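Local coordinates for tellurite resistance protein of COG3793 (Nostoc punctiforme, PDB 2OU3) that is a TerB-family protein of unproven function, probably linked to tellurite resistance, that binds zinc and, in the crystal, an indole aldehyde, at residues A[16-21]-A[55-60]; A[30-35]-A[94-99]; A[36-41]-A[78-83]; A[48-53]-A[113-118]. All coordinates share one frame; numbering follows the deposited sequence. Where two conformers were deposited one is given.

Interaction 1 (A[16-21]-A[55-60]). With I3A (1H-indole-3-carbaldehyde), chain E.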
# COMPACT_ATOMS: atom_id res chain seq x y z
N TRP A 16 2.34 -4.35 -5.25
CA TRP A 16 2.47 -4.29 -3.82
C TRP A 16 1.33 -5.05 -3.11
O TRP A 16 1.58 -5.88 -2.23
CB TRP A 16 2.54 -2.83 -3.33
CG TRP A 16 2.60 -2.74 -1.84
CD1 TRP A 16 1.54 -2.47 -0.98
CD2 TRP A 16 3.73 -3.01 -1.00
NE1 TRP A 16 1.98 -2.52 0.31
CE2 TRP A 16 3.30 -2.85 0.33
CE3 TRP A 16 5.06 -3.36 -1.24
CZ2 TRP A 16 4.17 -3.04 1.41
CZ3 TRP A 16 5.90 -3.53 -0.18
CH2 TRP A 16 5.47 -3.34 1.13
N PHE A 17 0.09 -4.76 -3.48
CA PHE A 17 -1.03 -5.34 -2.75
C PHE A 17 -1.41 -6.73 -3.23
O PHE A 17 -1.93 -7.54 -2.46
CB PHE A 17 -2.25 -4.43 -2.87
CG PHE A 17 -2.19 -3.23 -1.98
CD1 PHE A 17 -2.20 -3.38 -0.60
CD2 PHE A 17 -2.14 -1.95 -2.50
CE1 PHE A 17 -2.17 -2.27 0.24
CE2 PHE A 17 -2.11 -0.82 -1.65
CZ PHE A 17 -2.12 -1.00 -0.30
N PHE A 18 -1.25 -6.99 -4.52
CA PHE A 18 -1.79 -8.24 -5.08
C PHE A 18 -0.76 -9.20 -5.67
O PHE A 18 -1.11 -10.35 -5.96
CB PHE A 18 -2.88 -7.94 -6.11
CG PHE A 18 -3.93 -7.00 -5.59
CD1 PHE A 18 -4.83 -7.43 -4.64
CD2 PHE A 18 -3.91 -5.65 -5.95
CE1 PHE A 18 -5.76 -6.55 -4.11
CE2 PHE A 18 -4.86 -4.75 -5.45
CZ PHE A 18 -5.76 -5.20 -4.50
N GLY A 19 0.49 -8.75 -5.84
CA GLY A 19 1.55 -9.58 -6.41
C GLY A 19 1.57 -9.66 -7.92
O GLY A 19 2.39 -10.40 -8.52
N PHE A 20 0.67 -8.92 -8.57
CA PHE A 20 0.45 -9.01 -10.00
C PHE A 20 1.59 -8.35 -10.75
O PHE A 20 2.14 -7.38 -10.28
CB PHE A 20 -0.86 -8.29 -10.37
CG PHE A 20 -2.13 -8.93 -9.81
CD1 PHE A 20 -2.15 -10.21 -9.27
CD2 PHE A 20 -3.34 -8.22 -9.86
CE1 PHE A 20 -3.34 -10.78 -8.77
CE2 PHE A 20 -4.52 -8.79 -9.40
CZ PHE A 20 -4.53 -10.06 -8.86
N ASN A 21 1.95 -8.90 -11.90
CA ASN A 21 2.96 -8.28 -12.77
C ASN A 21 2.40 -7.46 -13.94
O ASN A 21 3.17 -6.95 -14.76
CB ASN A 21 3.90 -9.36 -13.30
CG ASN A 21 4.72 -10.01 -12.21
OD1 ASN A 21 4.85 -11.22 -12.18
ND2 ASN A 21 5.27 -9.20 -11.32
N LEU A 55 -13.74 2.53 -1.91
CA LEU A 55 -13.56 3.43 -3.05
C LEU A 55 -12.17 4.04 -3.05
O LEU A 55 -11.55 4.18 -4.12
CB LEU A 55 -14.60 4.55 -3.04
CG LEU A 55 -16.05 4.24 -3.35
CD1 LEU A 55 -16.86 5.52 -3.30
CD2 LEU A 55 -16.18 3.69 -4.68
N GLY A 56 -11.68 4.38 -1.86
CA GLY A 56 -10.33 4.95 -1.73
C GLY A 56 -9.26 3.93 -2.10
O GLY A 56 -8.26 4.25 -2.76
N PHE A 57 -9.46 2.69 -1.68
CA PHE A 57 -8.54 1.60 -1.98
C PHE A 57 -8.52 1.41 -3.49
O PHE A 57 -7.47 1.43 -4.10
CB PHE A 57 -9.03 0.36 -1.24
CG PHE A 57 -8.20 -0.86 -1.42
CD1 PHE A 57 -6.82 -0.81 -1.48
CD2 PHE A 57 -8.84 -2.10 -1.44
CE1 PHE A 57 -6.07 -1.97 -1.60
CE2 PHE A 57 -8.09 -3.27 -1.58
CZ PHE A 57 -6.73 -3.20 -1.66
N CYS A 58 -9.71 1.40 -4.11
CA CYS A 58 -9.81 1.21 -5.55
C CYS A 58 -9.17 2.39 -6.30
O CYS A 58 -8.38 2.20 -7.23
CB CYS A 58 -11.26 0.99 -5.96
SG CYS A 58 -11.50 0.73 -7.74
N ALA A 59 -9.46 3.61 -5.86
CA ALA A 59 -8.89 4.81 -6.51
C ALA A 59 -7.37 4.81 -6.48
O ALA A 59 -6.75 5.28 -7.46
CB ALA A 59 -9.42 6.09 -5.86
N SER A 60 -6.78 4.30 -5.39
CA SER A 60 -5.34 4.32 -5.23
C SER A 60 -4.66 3.56 -6.32
O SER A 60 -3.51 3.83 -6.58
CB SER A 60 -4.89 3.76 -3.87
OG SER A 60 -5.01 2.37 -3.83
O I3A E . -8.08 -4.74 -9.96
C3' I3A E . -7.68 -5.05 -8.84
C3 I3A E . -7.64 -6.49 -8.50
C2 I3A E . -7.16 -6.98 -7.31
N I3A E . -7.26 -8.35 -7.36
C8 I3A E . -7.79 -8.77 -8.53
C9 I3A E . -8.07 -7.59 -9.36
C4 I3A E . -8.59 -7.73 -10.66
C5 I3A E . -8.87 -8.99 -11.12
C6 I3A E . -8.61 -10.13 -10.34
C7 I3A E . -8.07 -10.01 -9.07
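Phe17 takes the rim of Phe57 on one face of its ring. CE1 of Phe57 stands over the ring centre, 4.0 Å from Phe17 CD2. The planes are at 86° and the centroids 5.3 Å apart, a T-shaped stack in which Phe57 supplies the edge. The opposite face of Phe17 lies against CD1 of Trp16. Phe18 comes next and meets Phe57 from the opposite direction. Its CZ is 3.6 Å from Phe57 CZ, with the planes inclined at 41°. With CG of Phe57 anti to its backbone N (chi1 -179°), that ring reaches both phenylalanines. These three rings form an aromatic cluster joining the end of helix 4-18 to helix 48-60. Trp61 extends it, edge-to-face with both Phe18 and Phe57, and Trp12 of the second subunit also meets Phe57. Phe18 is a wall of the indole pocket: C2 of the indole aldehyde sits over the centre of its face, 3.5 Å from Phe18 CE1. The other face rests on CB of Phe17. Gly19 then leaves the helix with positive phi. Phe20 follows and lays its ring face on CB of Phe18. Its edge points at the ligand, with Phe20 CE2 3.4 Å from the indole C8.

Interaction 2 (A[30-35]-A[94-99]). With I3A (1H-indole-3-carbaldehyde), chain E.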
# COMPACT_ATOMS: atom_id res chain seq x y z
N SER A 30 -13.20 -2.94 -11.75
CA SER A 30 -14.61 -2.69 -11.47
C SER A 30 -15.35 -3.93 -10.95
O SER A 30 -15.98 -3.89 -9.90
CB SER A 30 -15.30 -2.17 -12.76
OG SER A 30 -16.68 -1.90 -12.54
N ILE A 31 -15.24 -5.02 -11.70
CA ILE A 31 -15.88 -6.29 -11.34
C ILE A 31 -15.36 -6.80 -9.98
O ILE A 31 -16.14 -7.19 -9.10
CB ILE A 31 -15.72 -7.35 -12.46
CG1 ILE A 31 -16.47 -6.92 -13.73
CG2 ILE A 31 -16.26 -8.70 -12.03
CD1 ILE A 31 -16.02 -7.66 -14.99
N TYR A 32 -14.04 -6.73 -9.79
CA TYR A 32 -13.43 -7.12 -8.53
C TYR A 32 -14.00 -6.33 -7.36
O TYR A 32 -14.43 -6.92 -6.35
CB TYR A 32 -11.92 -6.92 -8.59
CG TYR A 32 -11.19 -7.13 -7.27
CD1 TYR A 32 -10.81 -8.39 -6.86
CD2 TYR A 32 -10.86 -6.05 -6.46
CE1 TYR A 32 -10.13 -8.59 -5.66
CE2 TYR A 32 -10.19 -6.23 -5.27
CZ TYR A 32 -9.81 -7.48 -4.88
OH TYR A 32 -9.12 -7.63 -3.69
N MSE A 33 -14.06 -5.01 -7.50
CA MSE A 33 -14.58 -4.14 -6.43
C MSE A 33 -16.06 -4.35 -6.19
O MSE A 33 -16.51 -4.30 -5.06
CB MSE A 33 -14.32 -2.66 -6.70
CG MSE A 33 -12.92 -2.24 -6.42
SE MSE A 33 -12.35 -2.64 -4.60
CE MSE A 33 -13.89 -2.15 -3.70
N LYS A 34 -16.83 -4.57 -7.26
CA LYS A 34 -18.24 -4.92 -7.10
C LYS A 34 -18.39 -6.20 -6.29
O LYS A 34 -19.28 -6.32 -5.47
CB LYS A 34 -18.97 -5.03 -8.46
CG LYS A 34 -19.21 -3.65 -9.09
CD LYS A 34 -19.69 -3.66 -10.53
CE LYS A 34 -20.04 -2.24 -11.00
NZ LYS A 34 -20.58 -2.18 -12.39
N SER A 35 -17.51 -7.17 -6.53
CA SER A 35 -17.54 -8.42 -5.79
C SER A 35 -17.25 -8.16 -4.31
O SER A 35 -17.90 -8.71 -3.41
CB SER A 35 -16.48 -9.36 -6.36
OG SER A 35 -16.77 -9.62 -7.70
N GLN A 94 -11.12 -15.42 -5.50
CA GLN A 94 -12.03 -15.64 -4.37
C GLN A 94 -11.43 -15.25 -3.02
O GLN A 94 -12.08 -14.57 -2.24
CB GLN A 94 -12.54 -17.08 -4.33
CG GLN A 94 -13.55 -17.45 -5.45
CD GLN A 94 -12.90 -17.84 -6.77
OE1 GLN A 94 -11.68 -17.73 -6.95
NE2 GLN A 94 -13.73 -18.28 -7.71
N ARG A 95 -10.21 -15.69 -2.73
CA ARG A 95 -9.59 -15.40 -1.43
C ARG A 95 -9.23 -13.92 -1.31
O ARG A 95 -9.35 -13.32 -0.25
CB ARG A 95 -8.36 -16.25 -1.20
CG ARG A 95 -8.65 -17.75 -1.15
CD ARG A 95 -7.36 -18.50 -0.91
NE ARG A 95 -7.55 -19.94 -1.02
CZ ARG A 95 -6.65 -20.84 -0.64
NH1 ARG A 95 -5.48 -20.48 -0.12
NH2 ARG A 95 -6.93 -22.10 -0.76
N ASP A 96 -8.79 -13.37 -2.42
CA ASP A 96 -8.41 -11.98 -2.55
C ASP A 96 -9.65 -11.10 -2.27
O ASP A 96 -9.61 -10.16 -1.49
CB ASP A 96 -7.84 -11.85 -3.96
CG ASP A 96 -7.34 -10.45 -4.32
OD1 ASP A 96 -7.44 -9.49 -3.52
OD2 ASP A 96 -6.78 -10.38 -5.46
N ILE A 97 -10.77 -11.44 -2.91
CA ILE A 97 -12.00 -10.71 -2.71
C ILE A 97 -12.36 -10.73 -1.20
O ILE A 97 -12.74 -9.71 -0.62
CB ILE A 97 -13.18 -11.36 -3.53
CG1 ILE A 97 -13.04 -11.10 -5.05
CG2 ILE A 97 -14.56 -10.88 -3.01
CD1 ILE A 97 -13.81 -12.12 -5.96
N LEU A 98 -12.29 -11.92 -0.60
CA LEU A 98 -12.71 -12.10 0.82
C LEU A 98 -11.89 -11.24 1.75
O LEU A 98 -12.42 -10.58 2.63
CB LEU A 98 -12.60 -13.56 1.22
CG LEU A 98 -13.45 -13.89 2.46
CD1 LEU A 98 -14.88 -13.97 1.90
CD2 LEU A 98 -13.10 -15.19 3.15
N LEU A 99 -10.56 -11.25 1.54
CA LEU A 99 -9.65 -10.47 2.34
C LEU A 99 -9.93 -8.99 2.24
O LEU A 99 -9.97 -8.30 3.24
CB LEU A 99 -8.18 -10.80 2.00
CG LEU A 99 -7.15 -10.00 2.82
CD1 LEU A 99 -7.27 -10.27 4.32
CD2 LEU A 99 -5.71 -10.25 2.31
O I3A E . -8.08 -4.74 -9.96
C3' I3A E . -7.68 -5.05 -8.84
C3 I3A E . -7.64 -6.49 -8.50
C2 I3A E . -7.16 -6.98 -7.31
N I3A E . -7.26 -8.35 -7.36
C8 I3A E . -7.79 -8.77 -8.53
C9 I3A E . -8.07 -7.59 -9.36
C4 I3A E . -8.59 -7.73 -10.66
C5 I3A E . -8.87 -8.99 -11.12
C6 I3A E . -8.61 -10.13 -10.34
C7 I3A E . -8.07 -10.01 -9.07
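Tyr32 reaches from helix 26-41 to Asp96 on helix 94-106. The two short segments cross at -57°, with their axes 9.8 Å apart at closest approach. At the root of Tyr32, CB lies 4.0 Å from C9 of the indole aldehyde. With CG anti to the backbone N (chi1 173°), the ring is carried across toward helix 94-106. There one face of the ring is laid over the ligand, with the indole C2 over its centre. On one side of the ring, CD1 meets the indole C8, and CE1 comes 3.3 Å from the indole N. CE1 also touches Ile97 CG1, at 3.9 Å. CD2 and CE2, on the other side, follow C3 and C2 of the ligand. At the tip, OH donates to Asp96 OD1 over 2.5 Å. It meets that oxygen from above the carboxylate plane. Ser100 OG is a further hydrogen-bond partner of the Tyr32 hydroxyl. The second carboxylate oxygen, Asp96 OD2, accepts from the indole N at 2.8 Å, nearly straight (165°). Tyr155 OH of the second subunit also bonds to OD2. Both oxygens of this buried carboxylate are therefore engaged. Ile97 CD1 also packs on Ser35 CB at 3.9 Å. An aromatic face over the indole and a carboxylate at its N-H together make an indole-binding pocket, here set between two helices and completed across the dimer interface.

Interaction 3 (A[36-41]-A[78-83])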
# COMPACT_ATOMS: atom_id res chain seq x y z
N VAL A 36 -16.26 -7.32 -4.07
CA VAL A 36 -15.82 -7.00 -2.72
C VAL A 36 -16.95 -6.32 -1.98
O VAL A 36 -17.25 -6.69 -0.83
CB VAL A 36 -14.57 -6.09 -2.75
CG1 VAL A 36 -14.35 -5.40 -1.36
CG2 VAL A 36 -13.31 -6.88 -3.18
N LEU A 37 -17.60 -5.34 -2.62
CA LEU A 37 -18.71 -4.64 -2.00
C LEU A 37 -19.89 -5.57 -1.74
O LEU A 37 -20.51 -5.50 -0.67
CB LEU A 37 -19.19 -3.47 -2.86
CG LEU A 37 -18.20 -2.33 -3.03
CD1 LEU A 37 -18.73 -1.35 -4.06
CD2 LEU A 37 -17.96 -1.67 -1.66
N THR A 38 -20.19 -6.45 -2.70
CA THR A 38 -21.23 -7.44 -2.50
C THR A 38 -20.91 -8.32 -1.28
O THR A 38 -21.79 -8.60 -0.46
CB THR A 38 -21.38 -8.36 -3.71
OG1 THR A 38 -21.56 -7.56 -4.86
CG2 THR A 38 -22.57 -9.29 -3.56
N CYS A 39 -19.67 -8.74 -1.19
CA CYS A 39 -19.19 -9.59 -0.12
C CYS A 39 -19.29 -8.89 1.25
O CYS A 39 -19.80 -9.46 2.19
CB CYS A 39 -17.74 -10.00 -0.42
SG CYS A 39 -17.12 -11.52 0.31
N ALA A 40 -18.78 -7.66 1.33
CA ALA A 40 -18.82 -6.90 2.57
C ALA A 40 -20.27 -6.64 3.00
O ALA A 40 -20.61 -6.79 4.17
CB ALA A 40 -18.09 -5.59 2.41
N LYS A 41 -21.12 -6.25 2.04
CA LYS A 41 -22.53 -5.97 2.34
C LYS A 41 -23.26 -7.27 2.71
O LYS A 41 -24.05 -7.30 3.66
CB LYS A 41 -23.19 -5.28 1.16
CG LYS A 41 -24.56 -4.68 1.46
CD LYS A 41 -25.30 -4.38 0.16
CE LYS A 41 -26.60 -3.61 0.43
NZ LYS A 41 -27.09 -2.95 -0.79
N GLU A 78 -26.52 -7.56 -6.17
CA GLU A 78 -26.49 -8.66 -7.14
C GLU A 78 -25.97 -9.95 -6.49
O GLU A 78 -25.44 -9.91 -5.39
CB GLU A 78 -25.58 -8.31 -8.31
CG GLU A 78 -25.90 -6.95 -8.92
CD GLU A 78 -25.11 -6.72 -10.19
OE1 GLU A 78 -23.90 -6.36 -10.09
OE2 GLU A 78 -25.68 -6.95 -11.26
N ALA A 79 -26.15 -11.09 -7.16
CA ALA A 79 -25.65 -12.35 -6.62
C ALA A 79 -24.13 -12.41 -6.83
O ALA A 79 -23.64 -12.19 -7.93
CB ALA A 79 -26.36 -13.54 -7.27
N LEU A 80 -23.40 -12.67 -5.76
CA LEU A 80 -21.93 -12.62 -5.79
C LEU A 80 -21.36 -13.57 -6.85
O LEU A 80 -20.45 -13.23 -7.59
CB LEU A 80 -21.38 -12.95 -4.42
CG LEU A 80 -19.86 -13.02 -4.25
CD1 LEU A 80 -19.13 -11.75 -4.63
CD2 LEU A 80 -19.59 -13.40 -2.78
N GLU A 81 -21.93 -14.77 -6.94
CA GLU A 81 -21.45 -15.73 -7.95
C GLU A 81 -21.65 -15.25 -9.38
O GLU A 81 -20.90 -15.61 -10.28
CB GLU A 81 -22.13 -17.09 -7.77
CG GLU A 81 -23.65 -17.11 -8.02
CD GLU A 81 -24.50 -16.80 -6.77
OE1 GLU A 81 -23.97 -16.25 -5.77
OE2 GLU A 81 -25.71 -17.10 -6.81
N GLU A 82 -22.71 -14.48 -9.61
CA GLU A 82 -22.96 -13.92 -10.94
C GLU A 82 -21.98 -12.78 -11.25
O GLU A 82 -21.53 -12.64 -12.38
CB GLU A 82 -24.39 -13.42 -11.07
CG GLU A 82 -25.44 -14.53 -10.88
CD GLU A 82 -26.87 -14.06 -11.19
OE1 GLU A 82 -27.05 -12.90 -11.64
OE2 GLU A 82 -27.81 -14.85 -10.96
N VAL A 83 -21.67 -11.98 -10.25
CA VAL A 83 -20.73 -10.90 -10.46
C VAL A 83 -19.35 -11.43 -10.87
O VAL A 83 -18.77 -10.98 -11.87
CB VAL A 83 -20.68 -9.99 -9.22
CG1 VAL A 83 -19.64 -8.86 -9.43
CG2 VAL A 83 -22.05 -9.38 -8.97
O HOH W 1 -23.93 -6.76 -6.00
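The backbones of Thr38 and Leu80 come within 6.2 Å at their CA atoms, where helix 26-41 passes the start of helix 80-84. Thr38 carries the contact with its methyl. CG2 lies 3.9 Å from Leu80 CB and 3.5 Å from the carbonyl O of Glu78. With CG2 anti to the backbone N and OG1 beside it (chi1 -53°), the threonine divides its branches: the methyl goes to the neighbouring segment and the hydroxyl is left for polar partners. OG1 bonds to Lys34 O, one turn back in its own helix. It also accepts from a water at 2.7 Å. The same water accepts from Glu78 N, again at 2.7 Å, and so bridges the two segments. The Glu78 carboxylate turns to other partners, Tyr74 and Arg86. Leu80 brings CD1 to 4.2 Å from Thr38 CB. Its CD2 makes a looser contact with Cys39 SG, 4.4 Å away. Met122 of helix 113-126 touches both Leu80 and Cys39. Ala79 occupies the N-cap position of helix 80-84. This is the packing of a short helix, through its first turn, on a longer one within the all-helical TerB-like fold.

Interaction 4 (A[48-53]-A[113-118]). With ZN (zinc ion), chain C; ZN (zinc ion), chain D.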
# COMPACT_ATOMS: atom_id res chain seq x y z
N PRO A 48 -21.43 4.02 5.01
CA PRO A 48 -20.70 5.03 4.27
C PRO A 48 -19.20 4.96 4.47
O PRO A 48 -18.43 5.05 3.50
CB PRO A 48 -21.23 6.35 4.84
CG PRO A 48 -22.61 6.04 5.27
CD PRO A 48 -22.63 4.59 5.68
N GLU A 49 -18.79 4.81 5.74
CA GLU A 49 -17.37 4.71 6.04
C GLU A 49 -16.73 3.48 5.39
O GLU A 49 -15.59 3.56 4.89
CB GLU A 49 -17.13 4.66 7.55
CG GLU A 49 -15.62 4.64 7.86
CD GLU A 49 -15.29 4.84 9.34
OE1 GLU A 49 -16.18 4.70 10.19
OE2 GLU A 49 -14.11 5.15 9.63
N GLU A 50 -17.42 2.35 5.43
CA GLU A 50 -16.92 1.13 4.82
C GLU A 50 -16.83 1.36 3.32
O GLU A 50 -15.81 1.04 2.69
CB GLU A 50 -17.85 -0.05 5.10
CG GLU A 50 -17.72 -0.64 6.51
CD GLU A 50 -18.84 -1.60 6.82
OE1 GLU A 50 -19.95 -1.45 6.27
OE2 GLU A 50 -18.63 -2.52 7.63
N LYS A 51 -17.88 1.92 2.72
CA LYS A 51 -17.86 2.13 1.26
C LYS A 51 -16.77 3.11 0.84
O LYS A 51 -16.08 2.92 -0.18
CB LYS A 51 -19.22 2.60 0.69
CG LYS A 51 -19.24 2.58 -0.89
CD LYS A 51 -20.64 2.68 -1.47
CE LYS A 51 -20.59 2.64 -3.00
NZ LYS A 51 -21.95 2.51 -3.62
N ASP A 52 -16.58 4.16 1.65
CA ASP A 52 -15.54 5.14 1.38
C ASP A 52 -14.15 4.55 1.40
O ASP A 52 -13.34 4.92 0.55
CB ASP A 52 -15.58 6.31 2.33
CG ASP A 52 -16.78 7.20 2.10
OD1 ASP A 52 -17.49 7.00 1.08
OD2 ASP A 52 -17.04 8.08 2.95
N TRP A 53 -13.87 3.66 2.35
CA TRP A 53 -12.59 2.97 2.37
C TRP A 53 -12.36 2.13 1.11
O TRP A 53 -11.26 2.10 0.51
CB TRP A 53 -12.55 2.09 3.60
CG TRP A 53 -11.20 1.59 3.92
CD1 TRP A 53 -10.31 2.16 4.79
CD2 TRP A 53 -10.59 0.40 3.43
NE1 TRP A 53 -9.19 1.40 4.86
CE2 TRP A 53 -9.32 0.32 4.03
CE3 TRP A 53 -10.98 -0.60 2.53
CZ2 TRP A 53 -8.43 -0.72 3.77
CZ3 TRP A 53 -10.08 -1.61 2.25
CH2 TRP A 53 -8.83 -1.67 2.88
N GLU A 113 -19.58 -10.13 15.53
CA GLU A 113 -20.01 -11.49 15.18
C GLU A 113 -20.88 -11.53 13.93
O GLU A 113 -20.80 -12.47 13.14
CB GLU A 113 -20.74 -12.20 16.33
CG GLU A 113 -19.82 -12.80 17.40
CD GLU A 113 -18.66 -13.62 16.82
OE1 GLU A 113 -18.90 -14.62 16.09
OE2 GLU A 113 -17.50 -13.25 17.13
N LYS A 114 -21.72 -10.51 13.77
CA LYS A 114 -22.52 -10.36 12.55
C LYS A 114 -21.64 -10.37 11.30
O LYS A 114 -21.89 -11.13 10.34
CB LYS A 114 -23.30 -9.05 12.57
CG LYS A 114 -24.68 -9.09 13.25
CD LYS A 114 -25.39 -7.74 13.03
CE LYS A 114 -26.84 -7.74 13.49
NZ LYS A 114 -27.58 -6.54 12.99
N GLU A 115 -20.60 -9.54 11.31
CA GLU A 115 -19.73 -9.40 10.14
C GLU A 115 -18.93 -10.69 9.94
O GLU A 115 -18.70 -11.11 8.81
CB GLU A 115 -18.81 -8.17 10.26
CG GLU A 115 -19.51 -6.83 9.98
CD GLU A 115 -18.63 -5.64 10.31
OE1 GLU A 115 -18.07 -5.62 11.42
OE2 GLU A 115 -18.51 -4.72 9.47
N LYS A 116 -18.52 -11.34 11.02
CA LYS A 116 -17.85 -12.63 10.87
C LYS A 116 -18.79 -13.70 10.26
O LYS A 116 -18.35 -14.55 9.44
CB LYS A 116 -17.24 -13.06 12.20
CG LYS A 116 -16.08 -12.14 12.60
CD LYS A 116 -15.40 -12.55 13.87
CE LYS A 116 -14.38 -11.49 14.30
NZ LYS A 116 -13.38 -12.02 15.27
N ALA A 117 -20.05 -13.65 10.65
CA ALA A 117 -21.09 -14.54 10.10
C ALA A 117 -21.33 -14.31 8.58
O ALA A 117 -21.37 -15.26 7.79
CB ALA A 117 -22.39 -14.38 10.88
N LYS A 118 -21.49 -13.04 8.21
CA LYS A 118 -21.57 -12.62 6.80
C LYS A 118 -20.43 -13.14 5.95
O LYS A 118 -20.64 -13.69 4.85
CB LYS A 118 -21.53 -11.09 6.70
CG LYS A 118 -22.78 -10.38 7.27
CD LYS A 118 -22.97 -8.92 6.77
CE LYS A 118 -21.72 -8.07 6.82
NZ LYS A 118 -22.01 -6.62 6.53
ZN ZN C . -17.85 -2.86 9.66
ZN ZN D . -15.31 5.30 11.95
O HOH W 2 -19.89 -4.85 6.85
O HOH W 3 -17.10 -3.09 11.72
O HOH W 4 -19.91 -2.11 10.30
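Glu50 and Glu115 meet at a zinc ion, reaching it from opposite directions. Glu50 OE2 binds the metal at 2.2 Å and Glu115 OE2 at 2.0 Å. These two oxygens are only 2.9 Å apart, a closeness that the shared cation probably makes tolerable. Each side chain leaves its helix with CG anti to the carbonyl carbon (chi1 -77° in both) and then runs extended. The carboxylates can thus span a gap in which the nearest CA atoms, those of the same two residues, are 12.1 Å apart. Ser105 O and Asp108 OD1 complete the protein ligands. Two waters fill the remaining zinc positions, and one of them donates to Glu115 OE1 at 2.7 Å. The result is a six-coordinate, all-oxygen zinc site between helix 48-60 and helix 113-126. Ser47 N holds the other oxygen of Glu50, OE1. Away from this tight centre the contact is loose and water-mediated. A further water lies 2.8 Å from both Glu50 OE2 and Lys118 NZ; it accepts from the lysine and probably donates to the glutamate. Lys118 NZ also bonds to Ala40 O. Glu49 turns to a second zinc ion, bound closely by its OE1 at 2.1 Å, with OE2 farther off.

From the N terminus, helix 4-18 is first tied to helix 48-60 by interaction 1. Helix 26-41 lies inside that loop and sends both of its contacts beyond it, so interactions 2 and 3 cross interaction 1. Interaction 2 closes a long loop onto helix 94-106, and interaction 3, reaching helix 80-84, nests within it. These two adjoin, with Ser35 O 3.5 Å from Leu80 CD1. Interaction 4 starts on helix 48-60, used also by interaction 1, and ends on helix 113-126, crossing the other three. Interactions 1 and 2 share the indole ligand and touch the second subunit. Interaction 4 meets interaction 3 through a probable hydrogen bond from Lys118 NZ to Ala40 O.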